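Local coordinates for protein precorrin-6Y C5,15-methyltransferase (Corynebacterium diphtheriae, PDB 3HM2) that probably transfers methyl groups from S-adenosyl-L-methionine to a precorrin intermediate in adenosylcobalamin (vitamin B12) biosynthesis, at residues Trp30-Gly35 / Val53-Ser58; Arg122-Ala127 / Val170-Val175; Leu21-His26 / Arg45-Thr50. All blocks are in the same frame, centred on the assembly; numbering follows the deposited sequence.

All three contacts lie in the C-terminal domain of a longer protein, built on a mixed sheet with strand order 3-2-1-4-5-7-6, as in class I AdoMet-dependent methyltransferases. Interaction 3 joins the loops leading into strands 27-32 and 50-55. Interaction 1 joins the C-terminal ends of these strands, near the glycine-rich loop where AdoMet probably binds. The segments of interactions 1 and 3 alternate along the chain, with centres about 18 Å apart. Interaction 2 follows later and pairs strands 122-127 and 162-176 beyond strand 97-100. Its centre is about 16 Å from interaction 1 and about 18 Å from interaction 3. R122 ties interactions 2 and 3, both packing away from the annotated sites, through L21 and A22.

Interaction 1 (Trp30-Gly35 / Val53-Ser58); sequences WDIGGG and VCFEIS
The rings of W30 and F55 meet edge to face. F55 turns its edge to one face of the W30 indole, with CE1 3.8 Å from W30 CD2. The six-membered ring of W30 and the F55 ring have centroids 5.2 Å apart and planes 69° apart. In both residues CG is anti to the carbonyl carbon, beside the backbone N (chi1 -78° in W30, -73° in F55). V53 lies alongside the tryptophan and points the same way. Its CB sits 3.4 Å from W30 CD1, at an oblique angle to the ring. I32 lines up beside F55, with CG1 3.9 Å from F55 CD1. W30, I32, V53 and F55 thus form one apolar face of the sheet, to which F88 adds a further ring against both W30 and F55.

The backbones beneath run parallel. D31 N donates to V53 O at 2.7 Å, almost straight and nearly along the C=O axis. This is the first beta-alpha-beta unit of a Rossmann-like methyltransferase domain: strand 27-32, helix 38-44, strand 50-55. D31 and C54 point to the other face, where both side chains touch A40 of the helix.

Beyond the strands the chains diverge. G33 to G35 form a glycine-rich turn, consistent with the AdoMet-binding loop of such enzymes. G33 has backbone angles that only a residue without a side chain takes easily. D31 OD2 accepts a weak bond from G37 N. E56 OE2 uses its anti lone pair to accept from S58 N at 3.0 Å, and S58 OG caps the following helix at R61 N.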
ATOM      1  N   TRP A  30       4.712  24.225 -19.021  1.00 30.35           N
ATOM      2  CA  TRP A  30       5.642  24.734 -18.017  1.00 27.11           C
ATOM      3  C   TRP A  30       5.980  23.583 -17.089  1.00 34.22           C
ATOM      4  O   TRP A  30       5.120  23.041 -16.398  1.00 31.91           O
ATOM      5  CB  TRP A  30       5.099  25.921 -17.227  1.00 18.67           C
ATOM      6  CG  TRP A  30       5.178  27.217 -17.998  1.00 26.35           C
ATOM      7  CD1 TRP A  30       5.486  27.384 -19.337  1.00 24.13           C
ATOM      8  CD2 TRP A  30       4.923  28.535 -17.486  1.00 32.10           C
ATOM      9  NE1 TRP A  30       5.444  28.729 -19.674  1.00 23.90           N
ATOM     10  CE2 TRP A  30       5.101  29.449 -18.553  1.00 25.42           C
ATOM     11  CE3 TRP A  30       4.566  29.037 -16.223  1.00 31.18           C
ATOM     12  CZ2 TRP A  30       4.905  30.813 -18.392  1.00 17.38           C
ATOM     13  CZ3 TRP A  30       4.391  30.399 -16.065  1.00 21.60           C
ATOM     14  CH2 TRP A  30       4.573  31.268 -17.138  1.00 18.65           C
ATOM     15  N   ASP A  31       7.254  23.206 -17.077  1.00 34.98           N
ATOM     16  CA  ASP A  31       7.746  22.198 -16.144  1.00 33.06           C
ATOM     17  C   ASP A  31       8.584  22.832 -15.038  1.00 34.21           C
ATOM     18  O   ASP A  31       9.747  23.177 -15.249  1.00 32.67           O
ATOM     19  CB  ASP A  31       8.565  21.139 -16.883  1.00 34.68           C
ATOM     20  CG  ASP A  31       9.651  20.533 -16.017  1.00 39.41           C
ATOM     21  OD1 ASP A  31       9.537  20.611 -14.776  1.00 48.93           O
ATOM     22  OD2 ASP A  31      10.621  19.979 -16.576  1.00 41.97           O
ATOM     23  N   ILE A  32       7.986  22.982 -13.861  1.00 35.76           N
ATOM     24  CA  ILE A  32       8.583  23.775 -12.794  1.00 37.76           C
ATOM     25  C   ILE A  32       8.959  22.901 -11.601  1.00 40.92           C
ATOM     26  O   ILE A  32       8.198  22.021 -11.201  1.00 39.40           O
ATOM     27  CB  ILE A  32       7.636  24.893 -12.321  1.00 28.36           C
ATOM     28  CG1 ILE A  32       6.916  25.522 -13.516  1.00 29.57           C
ATOM     29  CG2 ILE A  32       8.402  25.947 -11.539  1.00 35.74           C
ATOM     30  CD1 ILE A  32       5.491  25.937 -13.222  1.00 35.24           C
ATOM     31  N   GLY A  33      10.137  23.151 -11.039  1.00 45.61           N
ATOM     32  CA  GLY A  33      10.489  22.616  -9.737  1.00 54.94           C
ATOM     33  C   GLY A  33      11.384  21.397  -9.834  1.00 62.42           C
ATOM     34  O   GLY A  33      12.079  21.202 -10.831  1.00 68.24           O
ATOM     35  N   GLY A  34      11.368  20.572  -8.791  1.00 66.17           N
ATOM     36  CA  GLY A  34      12.342  19.507  -8.645  1.00 79.15           C
ATOM     37  C   GLY A  34      12.758  18.916  -9.978  1.00 73.05           C
ATOM     38  O   GLY A  34      11.916  18.524 -10.785  1.00 79.84           O
ATOM     39  N   GLY A  35      14.065  18.853 -10.210  1.00 56.18           N
ATOM     40  CA  GLY A  35      14.604  18.137 -11.350  1.00 59.69           C
ATOM     41  C   GLY A  35      14.022  18.617 -12.665  1.00 66.77           C
ATOM     42  O   GLY A  35      13.623  17.814 -13.509  1.00 66.01           O
ATOM     43  N   VAL A  53       8.596  24.505 -21.486  1.00 37.46           N
ATOM     44  CA  VAL A  53       9.340  25.534 -20.762  1.00 33.21           C
ATOM     45  C   VAL A  53       9.844  25.011 -19.402  1.00 37.23           C
ATOM     46  O   VAL A  53       9.104  24.378 -18.614  1.00 33.15           O
ATOM     47  CB  VAL A  53       8.585  26.890 -20.623  1.00 28.65           C
ATOM     48  CG1 VAL A  53       9.459  27.900 -19.889  1.00 32.83           C
ATOM     49  CG2 VAL A  53       8.199  27.441 -21.982  1.00 26.15           C
ATOM     50  N   CYS A  54      11.129  25.286 -19.171  1.00 38.82           N
ATOM     51  CA  CYS A  54      11.877  24.819 -18.020  1.00 30.64           C
ATOM     52  C   CYS A  54      12.305  25.982 -17.119  1.00 25.11           C
ATOM     53  O   CYS A  54      12.600  27.077 -17.595  1.00 27.92           O
ATOM     54  CB  CYS A  54      13.092  24.033 -18.515  1.00 31.27           C
ATOM     55  SG  CYS A  54      12.715  22.313 -19.011  1.00 35.30           S
ATOM     56  N   PHE A  55      12.337  25.739 -15.819  1.00 33.80           N
ATOM     57  CA  PHE A  55      12.641  26.777 -14.834  1.00 39.27           C
ATOM     58  C   PHE A  55      13.621  26.227 -13.785  1.00 49.45           C
ATOM     59  O   PHE A  55      13.217  25.639 -12.777  1.00 53.89           O
ATOM     60  CB  PHE A  55      11.346  27.291 -14.155  1.00 37.28           C
ATOM     61  CG  PHE A  55      10.464  28.178 -15.047  1.00 32.66           C
ATOM     62  CD1 PHE A  55       9.365  27.655 -15.719  1.00 38.88           C
ATOM     63  CD2 PHE A  55      10.718  29.533 -15.177  1.00 34.88           C
ATOM     64  CE1 PHE A  55       8.551  28.469 -16.528  1.00 31.15           C
ATOM     65  CE2 PHE A  55       9.905  30.342 -15.959  1.00 31.64           C
ATOM     66  CZ  PHE A  55       8.826  29.804 -16.639  1.00 31.32           C
ATOM     67  N   GLU A  56      14.910  26.417 -14.035  1.00 52.15           N
ATOM     68  CA  GLU A  56      15.967  25.924 -13.151  1.00 45.11           C
ATOM     69  C   GLU A  56      16.817  27.088 -12.612  1.00 46.90           C
ATOM     70  O   GLU A  56      17.211  27.988 -13.349  1.00 45.28           O
ATOM     71  CB  GLU A  56      16.840  24.902 -13.901  1.00 41.35           C
ATOM     72  CG  GLU A  56      18.159  24.524 -13.230  1.00 33.97           C
ATOM     73  CD  GLU A  56      17.979  23.786 -11.921  1.00 49.33           C
ATOM     74  OE1 GLU A  56      17.198  22.810 -11.900  1.00 66.65           O
ATOM     75  OE2 GLU A  56      18.614  24.177 -10.908  1.00 50.58           O
ATOM     76  N   ILE A  57      17.105  27.065 -11.320  1.00 50.39           N
ATOM     77  CA  ILE A  57      17.909  28.114 -10.702  1.00 50.25           C
ATOM     78  C   ILE A  57      19.412  28.066 -11.051  1.00 49.49           C
ATOM     79  O   ILE A  57      20.025  29.126 -11.295  1.00 43.37           O
ATOM     80  CB  ILE A  57      17.693  28.109  -9.179  1.00 64.02           C
ATOM     81  CG1 ILE A  57      19.025  28.306  -8.444  1.00 79.96           C
ATOM     82  CG2 ILE A  57      17.010  26.803  -8.750  1.00 69.27           C
ATOM     83  CD1 ILE A  57      18.977  27.970  -6.958  1.00 89.79           C
ATOM     84  N   SER A  58      19.979  26.847 -11.089  1.00 45.96           N
ATOM     85  CA  SER A  58      21.439  26.593 -11.215  1.00 46.74           C
ATOM     86  C   SER A  58      21.991  26.854 -12.615  1.00 42.12           C
ATOM     87  O   SER A  58      21.515  26.248 -13.564  1.00 47.88           O
ATOM     88  CB  SER A  58      21.735  25.131 -10.831  1.00 48.40           C
ATOM     89  OG  SER A  58      23.106  24.778 -10.942  1.00 47.55           O
TER

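Interaction 2 (Arg122-Ala127 / Val170-Val175); sequences RLVANA and VHQWTV
N126 CG stands anti to the carbonyl carbon (chi1 -88°), while Q172 CG stands anti to its backbone N (chi1 -154°) and the chain beyond is extended. These torsions lay the two amides side by side on one face of an antiparallel strand pair. The pair joins strands 122-127 and 162-176, where the methyltransferase sheet turns from parallel to antiparallel. Q172 NE2 donates to N126 OD1 at 2.9 Å, in a fairly straight bond. The amide planes are only 7° apart, and the bond lies on an in-plane lone pair of OD1. V124 and T174 share this face, which helix 9-21 covers through V13, A20 and L21. V124 CG2 lies 3.5 Å from T174 OG1.

L123, A125 and A127 face the other way with V175, W173 and H171. Helix 130-143 packs there: L136 touches H171 and W173. V175 CG1 lies over one face of the W173 ring, toward its rim.

In the backbone ladder, W173 N donates to A125 O at 2.9 Å, on a lone pair in the carbonyl plane. The two bonds between L123 and V175 are weak. R122 carries its charge away from the ladder to a salt bridge with E27. At the other end A127 and H171 bond each other in both directions. H171 N reaches A127 O at 2.8 Å and nearly straight, but from above the carbonyl plane.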
ATOM      1  N   ARG A 122      -4.533  22.930 -17.827  1.00 27.45           N
ATOM      2  CA  ARG A 122      -4.263  21.739 -17.031  1.00 34.40           C
ATOM      3  C   ARG A 122      -2.991  21.903 -16.207  1.00 39.76           C
ATOM      4  O   ARG A 122      -1.953  22.316 -16.724  1.00 42.25           O
ATOM      5  CB  ARG A 122      -4.151  20.507 -17.931  1.00 31.69           C
ATOM      6  CG  ARG A 122      -5.460  20.090 -18.580  1.00 27.97           C
ATOM      7  CD  ARG A 122      -5.220  19.194 -19.783  1.00 30.89           C
ATOM      8  NE  ARG A 122      -5.007  19.964 -21.005  1.00 44.85           N
ATOM      9  CZ  ARG A 122      -4.210  19.585 -21.998  1.00 40.56           C
ATOM     10  NH1 ARG A 122      -3.544  18.441 -21.917  1.00 37.29           N
ATOM     11  NH2 ARG A 122      -4.077  20.350 -23.074  1.00 39.82           N
ATOM     12  N   LEU A 123      -3.079  21.579 -14.920  1.00 32.07           N
ATOM     13  CA  LEU A 123      -1.876  21.384 -14.086  1.00 39.80           C
ATOM     14  C   LEU A 123      -1.846  20.069 -13.296  1.00 37.22           C
ATOM     15  O   LEU A 123      -2.776  19.765 -12.538  1.00 34.63           O
ATOM     16  CB  LEU A 123      -1.653  22.537 -13.101  1.00 31.01           C
ATOM     17  CG  LEU A 123      -0.296  22.469 -12.385  1.00 31.24           C
ATOM     18  CD1 LEU A 123       0.205  23.882 -12.001  1.00 34.71           C
ATOM     19  CD2 LEU A 123      -0.293  21.518 -11.174  1.00 35.98           C
ATOM     20  N   VAL A 124      -0.744  19.328 -13.446  1.00 30.58           N
ATOM     21  CA  VAL A 124      -0.516  18.114 -12.688  1.00 24.00           C
ATOM     22  C   VAL A 124       0.660  18.310 -11.751  1.00 25.02           C
ATOM     23  O   VAL A 124       1.726  18.722 -12.176  1.00 26.47           O
ATOM     24  CB  VAL A 124      -0.253  16.984 -13.642  1.00 27.51           C
ATOM     25  CG1 VAL A 124      -0.640  15.652 -13.010  1.00 37.65           C
ATOM     26  CG2 VAL A 124      -1.071  17.225 -14.899  1.00 28.71           C
ATOM     27  N   ALA A 125       0.447  18.062 -10.461  1.00 35.77           N
ATOM     28  CA  ALA A 125       1.489  18.254  -9.445  1.00 38.31           C
ATOM     29  C   ALA A 125       1.834  16.976  -8.661  1.00 32.05           C
ATOM     30  O   ALA A 125       1.028  16.064  -8.557  1.00 27.04           O
ATOM     31  CB  ALA A 125       1.108  19.386  -8.489  1.00 31.17           C
ATOM     32  N   ASN A 126       3.056  16.932  -8.140  1.00 32.89           N
ATOM     33  CA  ASN A 126       3.557  15.806  -7.377  1.00 22.58           C
ATOM     34  C   ASN A 126       3.967  16.256  -6.029  1.00 33.30           C
ATOM     35  O   ASN A 126       4.572  17.322  -5.881  1.00 37.65           O
ATOM     36  CB  ASN A 126       4.798  15.220  -8.018  1.00 30.42           C
ATOM     37  CG  ASN A 126       4.472  14.183  -9.028  1.00 36.65           C
ATOM     38  OD1 ASN A 126       3.313  14.024  -9.410  1.00 32.09           O
ATOM     39  ND2 ASN A 126       5.487  13.461  -9.480  1.00 40.54           N
ATOM     40  N   ALA A 127       3.674  15.409  -5.049  1.00 31.90           N
ATOM     41  CA  ALA A 127       4.004  15.650  -3.659  1.00 37.82           C
ATOM     42  C   ALA A 127       4.603  14.363  -3.169  1.00 39.84           C
ATOM     43  O   ALA A 127       4.266  13.300  -3.665  1.00 32.53           O
ATOM     44  CB  ALA A 127       2.733  15.989  -2.835  1.00 31.57           C
ATOM     45  N   VAL A 170       3.662   8.860  -3.416  1.00 37.67           N
ATOM     46  CA  VAL A 170       3.766  10.037  -4.242  1.00 29.50           C
ATOM     47  C   VAL A 170       2.350  10.464  -4.495  1.00 32.64           C
ATOM     48  O   VAL A 170       1.503   9.637  -4.843  1.00 27.42           O
ATOM     49  CB  VAL A 170       4.434   9.710  -5.576  1.00 31.15           C
ATOM     50  CG1 VAL A 170       4.215  10.842  -6.571  1.00 27.07           C
ATOM     51  CG2 VAL A 170       5.922   9.416  -5.362  1.00 28.85           C
ATOM     52  N   HIS A 171       2.077  11.744  -4.281  1.00 37.11           N
ATOM     53  CA  HIS A 171       0.733  12.247  -4.488  1.00 33.00           C
ATOM     54  C   HIS A 171       0.706  13.107  -5.711  1.00 33.72           C
ATOM     55  O   HIS A 171       1.658  13.837  -6.014  1.00 28.97           O
ATOM     56  CB  HIS A 171       0.176  12.945  -3.238  1.00 37.90           C
ATOM     57  CG  HIS A 171      -0.085  11.992  -2.116  1.00 34.83           C
ATOM     58  ND1 HIS A 171       0.930  11.428  -1.373  1.00 37.19           N
ATOM     59  CD2 HIS A 171      -1.236  11.434  -1.672  1.00 37.85           C
ATOM     60  CE1 HIS A 171       0.412  10.585  -0.501  1.00 42.59           C
ATOM     61  NE2 HIS A 171      -0.902  10.576  -0.658  1.00 40.90           N
ATOM     62  N   GLN A 172      -0.386  12.958  -6.446  1.00 39.62           N
ATOM     63  CA  GLN A 172      -0.506  13.601  -7.729  1.00 34.33           C
ATOM     64  C   GLN A 172      -1.839  14.264  -7.847  1.00 29.96           C
ATOM     65  O   GLN A 172      -2.896  13.644  -7.736  1.00 29.08           O
ATOM     66  CB  GLN A 172      -0.299  12.617  -8.884  1.00 25.48           C
ATOM     67  CG  GLN A 172       0.187  13.291 -10.134  1.00 33.11           C
ATOM     68  CD  GLN A 172       0.690  12.308 -11.147  1.00 42.87           C
ATOM     69  OE1 GLN A 172      -0.092  11.696 -11.893  1.00 39.86           O
ATOM     70  NE2 GLN A 172       2.008  12.147 -11.196  1.00 36.63           N
ATOM     71  N   TRP A 173      -1.758  15.558  -8.080  1.00 38.24           N
ATOM     72  CA  TRP A 173      -2.915  16.359  -8.373  1.00 33.17           C
ATOM     73  C   TRP A 173      -2.919  16.668  -9.871  1.00 27.35           C
ATOM     74  O   TRP A 173      -1.965  17.230 -10.397  1.00 28.98           O
ATOM     75  CB  TRP A 173      -2.886  17.622  -7.499  1.00 33.48           C
ATOM     76  CG  TRP A 173      -4.151  18.377  -7.513  1.00 31.74           C
ATOM     77  CD1 TRP A 173      -5.417  17.862  -7.504  1.00 34.89           C
ATOM     78  CD2 TRP A 173      -4.290  19.790  -7.562  1.00 31.36           C
ATOM     79  NE1 TRP A 173      -6.340  18.876  -7.556  1.00 30.54           N
ATOM     80  CE2 TRP A 173      -5.674  20.073  -7.587  1.00 37.32           C
ATOM     81  CE3 TRP A 173      -3.384  20.847  -7.609  1.00 30.11           C
ATOM     82  CZ2 TRP A 173      -6.173  21.375  -7.642  1.00 39.81           C
ATOM     83  CZ3 TRP A 173      -3.880  22.141  -7.659  1.00 41.59           C
ATOM     84  CH2 TRP A 173      -5.268  22.391  -7.677  1.00 43.73           C
ATOM     85  N   THR A 174      -3.971  16.230 -10.561  1.00 28.14           N
ATOM     86  CA  THR A 174      -4.233  16.674 -11.917  1.00 26.94           C
ATOM     87  C   THR A 174      -5.569  17.407 -12.023  1.00 32.71           C
ATOM     88  O   THR A 174      -6.584  16.990 -11.462  1.00 34.19           O
ATOM     89  CB  THR A 174      -4.234  15.546 -12.914  1.00 28.00           C
ATOM     90  OG1 THR A 174      -4.349  16.101 -14.222  1.00 31.45           O
ATOM     91  CG2 THR A 174      -5.414  14.670 -12.692  1.00 34.54           C
ATOM     92  N   VAL A 175      -5.572  18.504 -12.768  1.00 31.48           N
ATOM     93  CA  VAL A 175      -6.747  19.362 -12.819  1.00 26.81           C
ATOM     94  C   VAL A 175      -6.947  20.055 -14.207  1.00 41.04           C
ATOM     95  O   VAL A 175      -6.036  20.078 -15.059  1.00 36.16           O
ATOM     96  CB  VAL A 175      -6.708  20.353 -11.601  1.00 34.41           C
ATOM     97  CG1 VAL A 175      -5.441  21.219 -11.644  1.00 28.53           C
ATOM     98  CG2 VAL A 175      -7.997  21.187 -11.482  1.00 30.63           C
TER

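Interaction 3 (Leu21-His26 / Arg45-Thr50); sequences LAPKPH and RSTPQT
L21 ends helix 9-21, and A22 leaves it with positive phi (62°), which leads the chain into the loop.

P23 makes the first close approach to segment 45-50. Its CB points toward T47 and lies 3.6 Å from T47 OG1. This is a van der Waals contact between a ring carbon and a hydroxyl. The torsion of T47 sets it up: OG1 is anti to the carbonyl carbon, beside the backbone N (chi1 -41°). The same hydroxyl is hydrogen-bonded to S46 OG at 3.1 Å, and S46 OG also reaches W43 O at the end of helix 38-44. The P23 ring rests on W43 as well.

The K24 side chain starts out away from the other loop. Its carbonyl oxygen, by contrast, comes close to the second segment, with K24 O 4.2 Å from T50 CG2. T50 OG1 donates to T47 O at 3.1 Å, nearly along the C=O axis, and also bonds R77. The bond to T47 spans P48 and Q49 and links the two ends of this short bend.

P25 passes Q49 with its CA 4.1 Å from Q49 O. H26 N then makes a weak hydrogen bond to the same oxygen, Q49 O, at 3.4 Å. Both Q49 and H26 have positive phi.

This surface contact joins the loops that feed strands 27-32 and 50-55, at the end of the sheet where these strands begin. One weak backbone bond crosses between them. The loop 45-50 appears to be held largely by the bonds of the S46, T47 and T50 hydroxyls, among themselves, to its own backbone, and to W43 and R77, so the cross-contact adds little polar grip.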
ATOM      1  N   LEU A  21      -0.555  14.405 -17.699  1.00 26.71           N
ATOM      2  CA  LEU A  21      -0.476  15.732 -18.295  1.00 31.99           C
ATOM      3  C   LEU A  21      -1.225  15.786 -19.622  1.00 42.28           C
ATOM      4  O   LEU A  21      -1.711  16.842 -20.029  1.00 47.36           O
ATOM      5  CB  LEU A  21       0.984  16.143 -18.499  1.00 28.98           C
ATOM      6  CG  LEU A  21       1.798  16.404 -17.230  1.00 35.16           C
ATOM      7  CD1 LEU A  21       3.287  16.267 -17.509  1.00 23.79           C
ATOM      8  CD2 LEU A  21       1.479  17.777 -16.658  1.00 29.66           C
ATOM      9  N   ALA A  22      -1.316  14.643 -20.292  1.00 50.38           N
ATOM     10  CA  ALA A  22      -2.192  14.498 -21.449  1.00 45.40           C
ATOM     11  C   ALA A  22      -1.782  15.446 -22.570  1.00 52.51           C
ATOM     12  O   ALA A  22      -2.465  16.434 -22.842  1.00 55.60           O
ATOM     13  CB  ALA A  22      -3.640  14.738 -21.050  1.00 47.03           C
ATOM     14  N   PRO A  23      -0.665  15.138 -23.220  1.00 49.21           N
ATOM     15  CA  PRO A  23      -0.090  16.032 -24.231  1.00 39.69           C
ATOM     16  C   PRO A  23      -0.873  15.986 -25.539  1.00 32.19           C
ATOM     17  O   PRO A  23      -1.178  14.903 -26.037  1.00 45.34           O
ATOM     18  CB  PRO A  23       1.314  15.460 -24.438  1.00 44.92           C
ATOM     19  CG  PRO A  23       1.644  14.810 -23.143  1.00 41.85           C
ATOM     20  CD  PRO A  23       0.348  14.253 -22.621  1.00 36.05           C
ATOM     21  N   LYS A  24      -1.193  17.156 -26.084  1.00 34.48           N
ATOM     22  CA  LYS A  24      -1.803  17.243 -27.405  1.00 40.03           C
ATOM     23  C   LYS A  24      -1.214  18.397 -28.209  1.00 50.92           C
ATOM     24  O   LYS A  24      -0.477  19.226 -27.675  1.00 52.12           O
ATOM     25  CB  LYS A  24      -3.320  17.409 -27.283  1.00 36.96           C
ATOM     26  CG  LYS A  24      -4.042  16.167 -26.784  1.00 33.33           C
ATOM     27  CD  LYS A  24      -5.539  16.404 -26.679  1.00 40.77           C
ATOM     28  CE  LYS A  24      -5.858  17.488 -25.662  1.00 47.12           C
ATOM     29  NZ  LYS A  24      -6.923  18.408 -26.145  1.00 34.86           N
ATOM     30  N   PRO A  25      -1.542  18.443 -29.496  1.00 59.47           N
ATOM     31  CA  PRO A  25      -0.817  19.284 -30.442  1.00 50.73           C
ATOM     32  C   PRO A  25      -0.940  20.768 -30.139  1.00 44.66           C
ATOM     33  O   PRO A  25      -1.996  21.278 -29.692  1.00 37.61           O
ATOM     34  CB  PRO A  25      -1.465  18.938 -31.788  1.00 63.79           C
ATOM     35  CG  PRO A  25      -2.136  17.595 -31.570  1.00 63.15           C
ATOM     36  CD  PRO A  25      -2.615  17.672 -30.156  1.00 68.80           C
ATOM     37  N   HIS A  26       0.178  21.435 -30.424  1.00 35.58           N
ATOM     38  CA  HIS A  26       0.374  22.867 -30.271  1.00 30.22           C
ATOM     39  C   HIS A  26       0.272  23.279 -28.802  1.00 36.15           C
ATOM     40  O   HIS A  26      -0.138  24.403 -28.468  1.00 47.06           O
ATOM     41  CB  HIS A  26      -0.578  23.660 -31.175  1.00 43.14           C
ATOM     42  CG  HIS A  26      -1.175  22.864 -32.305  1.00 50.74           C
ATOM     43  ND1 HIS A  26      -0.697  22.921 -33.598  1.00 48.70           N
ATOM     44  CD2 HIS A  26      -2.251  22.034 -32.340  1.00 47.91           C
ATOM     45  CE1 HIS A  26      -1.435  22.144 -34.372  1.00 44.67           C
ATOM     46  NE2 HIS A  26      -2.383  21.593 -33.633  1.00 44.79           N
ATOM     47  N   ARG A  45       9.774  14.643 -26.229  1.00 43.10           N
ATOM     48  CA  ARG A  45      10.207  13.469 -26.959  1.00 46.62           C
ATOM     49  C   ARG A  45       9.166  12.363 -26.906  1.00 52.59           C
ATOM     50  O   ARG A  45       9.514  11.187 -26.890  1.00 68.97           O
ATOM     51  CB  ARG A  45      11.536  12.945 -26.415  1.00 52.31           C
ATOM     52  CG  ARG A  45      12.555  12.658 -27.515  1.00 61.82           C
ATOM     53  CD  ARG A  45      13.055  11.215 -27.486  1.00 59.50           C
ATOM     54  NE  ARG A  45      13.317  10.715 -26.136  1.00 60.25           N
ATOM     55  CZ  ARG A  45      12.650   9.718 -25.553  1.00 68.25           C
ATOM     56  NH1 ARG A  45      11.661   9.094 -26.186  1.00 61.65           N
ATOM     57  NH2 ARG A  45      12.977   9.336 -24.325  1.00 68.76           N
ATOM     58  N   SER A  46       7.893  12.747 -26.880  1.00 43.85           N
ATOM     59  CA  SER A  46       6.802  11.780 -26.897  1.00 44.62           C
ATOM     60  C   SER A  46       5.666  12.247 -27.802  1.00 47.17           C
ATOM     61  O   SER A  46       4.757  11.481 -28.118  1.00 38.64           O
ATOM     62  CB  SER A  46       6.279  11.539 -25.479  1.00 40.39           C
ATOM     63  OG  SER A  46       5.363  12.550 -25.094  1.00 53.89           O
ATOM     64  N   THR A  47       5.726  13.508 -28.216  1.00 38.80           N
ATOM     65  CA  THR A  47       4.668  14.100 -29.025  1.00 38.92           C
ATOM     66  C   THR A  47       5.228  15.139 -29.991  1.00 37.76           C
ATOM     67  O   THR A  47       5.640  16.224 -29.581  1.00 47.27           O
ATOM     68  CB  THR A  47       3.588  14.760 -28.147  1.00 28.85           C
ATOM     69  OG1 THR A  47       3.326  13.933 -27.006  1.00 42.05           O
ATOM     70  CG2 THR A  47       2.303  14.950 -28.937  1.00 35.82           C
ATOM     71  N   PRO A  48       5.241  14.800 -31.276  1.00 35.59           N
ATOM     72  CA  PRO A  48       5.544  15.775 -32.328  1.00 46.61           C
ATOM     73  C   PRO A  48       4.826  17.100 -32.096  1.00 53.37           C
ATOM     74  O   PRO A  48       3.712  17.115 -31.572  1.00 51.18           O
ATOM     75  CB  PRO A  48       5.006  15.099 -33.591  1.00 35.68           C
ATOM     76  CG  PRO A  48       3.908  14.222 -33.102  1.00 26.57           C
ATOM     77  CD  PRO A  48       4.346  13.730 -31.752  1.00 29.61           C
ATOM     78  N   GLN A  49       5.463  18.200 -32.484  1.00 39.78           N
ATOM     79  CA  GLN A  49       4.800  19.497 -32.521  1.00 58.59           C
ATOM     80  C   GLN A  49       4.424  19.966 -31.121  1.00 67.39           C
ATOM     81  O   GLN A  49       3.245  20.026 -30.771  1.00 63.65           O
ATOM     82  CB  GLN A  49       3.553  19.436 -33.407  1.00 53.83           C
ATOM     83  CG  GLN A  49       3.796  18.827 -34.778  1.00 38.98           C
ATOM     84  CD  GLN A  49       2.656  19.090 -35.743  1.00 45.85           C
ATOM     85  OE1 GLN A  49       1.920  18.177 -36.118  1.00 60.73           O
ATOM     86  NE2 GLN A  49       2.505  20.345 -36.151  1.00 43.84           N
ATOM     87  N   THR A  50       5.434  20.296 -30.321  1.00 64.95           N
ATOM     88  CA  THR A  50       5.209  20.812 -28.976  1.00 60.34           C
ATOM     89  C   THR A  50       6.408  21.617 -28.487  1.00 54.29           C
ATOM     90  O   THR A  50       7.549  21.334 -28.853  1.00 59.89           O
ATOM     91  CB  THR A  50       4.923  19.675 -27.977  1.00 51.33           C
ATOM     92  OG1 THR A  50       6.035  18.771 -27.947  1.00 48.92           O
ATOM     93  CG2 THR A  50       3.668  18.916 -28.380  1.00 47.72           C
TER